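Local coordinates for alkaline serine protease AL20 (Nesterenkonia abyssinica, PDB 3CP7), which cleaves peptide bonds as a thermostable, secreted serine protease of the trypsin-like fold, active under alkaline conditions, at the interface of chains A and B. Residues are numbered along the deposited sequence; one frame, centred on the assembly and turned at random. Chains: chain A/B, alkaline serine protease AL20.

The interface of chains A and B. Residues chain A 44, 49-51, 83; chain B 44, 49-51, 83.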
loop_
_atom_site.group_PDB
_atom_site.type_symbol
_atom_site.label_atom_id
_atom_site.label_comp_id
_atom_site.label_asym_id
_atom_site.label_seq_id
_atom_site.Cartn_x
_atom_site.Cartn_y
_atom_site.Cartn_z
ATOM N N HIS A 44 9.926 -3.597 -3.697
ATOM C CA HIS A 44 9.226 -3.047 -4.852
ATOM C C HIS A 44 10.184 -2.233 -5.711
ATOM O O HIS A 44 11.015 -1.492 -5.178
ATOM C CB HIS A 44 8.024 -2.198 -4.417
ATOM C CG HIS A 44 7.116 -1.825 -5.546
ATOM N ND1 HIS A 44 7.421 -0.825 -6.441
ATOM C CD2 HIS A 44 5.931 -2.344 -5.947
ATOM C CE1 HIS A 44 6.452 -0.728 -7.336
ATOM N NE2 HIS A 44 5.540 -1.646 -7.066
ATOM N N GLY A 49 7.484 -0.094 -11.920
ATOM C CA GLY A 49 7.908 -1.471 -11.700
ATOM C C GLY A 49 6.887 -2.312 -10.959
ATOM O O GLY A 49 5.717 -1.954 -10.886
ATOM N N GLN A 50 7.336 -3.440 -10.418
ATOM C CA GLN A 50 6.451 -4.384 -9.729
ATOM C C GLN A 50 7.046 -4.855 -8.403
ATOM O O GLN A 50 8.133 -4.428 -8.027
ATOM C CB GLN A 50 6.134 -5.575 -10.629
ATOM C CG GLN A 50 7.349 -6.401 -11.044
ATOM C CD GLN A 50 7.023 -7.460 -12.095
ATOM O OE1 GLN A 50 5.859 -7.687 -12.429
ATOM N NE2 GLN A 50 8.057 -8.122 -12.609
ATOM N N PHE A 51 6.326 -5.723 -7.695
ATOM C CA PHE A 51 6.820 -6.243 -6.419
ATOM C C PHE A 51 7.939 -7.261 -6.607
ATOM O O PHE A 51 8.005 -7.954 -7.628
ATOM C CB PHE A 51 5.684 -6.861 -5.589
ATOM C CG PHE A 51 4.725 -5.850 -5.037
ATOM C CD1 PHE A 51 3.653 -5.390 -5.802
ATOM C CD2 PHE A 51 4.914 -5.330 -3.769
ATOM C CE1 PHE A 51 2.760 -4.442 -5.296
ATOM C CE2 PHE A 51 4.034 -4.387 -3.244
ATOM C CZ PHE A 51 2.948 -3.943 -4.007
ATOM N N ALA A 83 6.405 3.244 -4.241
ATOM C CA ALA A 83 5.867 2.407 -5.326
ATOM C C ALA A 83 5.533 3.190 -6.581
ATOM O O ALA A 83 5.737 2.697 -7.694
ATOM C CB ALA A 83 4.629 1.658 -4.856
ATOM N N HIS B 44 -4.463 -2.011 -10.000
ATOM C CA HIS B 44 -3.349 -2.953 -9.861
ATOM C C HIS B 44 -3.738 -4.342 -10.352
ATOM O O HIS B 44 -4.880 -4.777 -10.173
ATOM C CB HIS B 44 -2.871 -3.007 -8.406
ATOM C CG HIS B 44 -1.590 -3.756 -8.219
ATOM N ND1 HIS B 44 -1.542 -5.130 -8.122
ATOM C CD2 HIS B 44 -0.308 -3.327 -8.130
ATOM C CE1 HIS B 44 -0.288 -5.516 -7.965
ATOM N NE2 HIS B 44 0.480 -4.441 -7.970
ATOM N N GLY B 49 2.061 -7.804 -9.332
ATOM C CA GLY B 49 2.353 -7.144 -10.589
ATOM C C GLY B 49 2.552 -5.649 -10.529
ATOM O O GLY B 49 2.914 -5.081 -9.487
ATOM N N GLN B 50 2.318 -5.002 -11.664
ATOM C CA GLN B 50 2.476 -3.568 -11.742
ATOM C C GLN B 50 1.151 -2.842 -11.560
ATOM O O GLN B 50 0.060 -3.424 -11.679
ATOM C CB GLN B 50 3.198 -3.141 -13.024
ATOM C CG GLN B 50 2.661 -3.733 -14.307
ATOM C CD GLN B 50 3.659 -3.644 -15.454
ATOM O OE1 GLN B 50 3.744 -4.550 -16.279
ATOM N NE2 GLN B 50 4.421 -2.552 -15.508
ATOM N N PHE B 51 1.274 -1.568 -11.227
ATOM C CA PHE B 51 0.142 -0.683 -11.159
ATOM C C PHE B 51 -0.348 -0.365 -12.562
ATOM O O PHE B 51 0.402 -0.440 -13.546
ATOM C CB PHE B 51 0.525 0.606 -10.431
ATOM C CG PHE B 51 0.719 0.431 -8.952
ATOM C CD1 PHE B 51 1.992 0.270 -8.418
ATOM C CD2 PHE B 51 -0.367 0.429 -8.095
ATOM C CE1 PHE B 51 2.174 0.097 -7.047
ATOM C CE2 PHE B 51 -0.193 0.259 -6.721
ATOM C CZ PHE B 51 1.082 0.091 -6.201
ATOM N N ALA B 83 -2.988 -6.531 -3.896
ATOM C CA ALA B 83 -1.733 -6.415 -4.641
ATOM C C ALA B 83 -0.922 -7.707 -4.646
ATOM O O ALA B 83 -0.312 -8.070 -5.659
ATOM C CB ALA B 83 -0.900 -5.294 -4.047
HETATM O O HOH W 1 4.032 -0.014 -11.469
#
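The phenyl ring of A:Phe51 turns its rim to B:His44, whose imidazole NE2 lies in the plane of that ring, 3.5 Å from CE1; the two side chains cross obliquely. One face of the A:Phe51 ring is covered by A:His44 CD2 of its own chain. A:His44 is itself sandwiched, with the methyl of A:Ala83 over one face and the A:Gln50 carbonyl oxygen over the other. The twin contact is similar but not identical: B:Phe51 CE1 approaches A:His44 NE2 at 3.8 Å and the CB of A:Ala83, on helix 80-85, at 3.6 Å. Each phenylalanine reaches the partner with CG anti to its carbonyl carbon (chi1 -71° in A:Phe51). At the A:Gln50-B:Gln50 antiparallel bridge, A:Gln50 CB sits 3.5 Å from the B:Gly49 carbonyl oxygen, and B:Gln50 CB meets A:Gly49 O in the same way. Water 1, at the edge of the B:Phe51 ring, joins the chains: it lies 2.6 Å from A:Gly49 O and 3.2 Å from the backbone N of B:Phe51. No direct polar bond crosses among these residues. A:His44 NE2 and B:His44 NE2 stand 5.9 Å apart; neither is the catalytic histidine, which belongs to the Gly-His-Cys motif just before. The patch pairs the loops following these motifs, joining two protease copies across a two-fold axis mainly by ring rims, methyls and a bridging water, perhaps only as a crystal pairing.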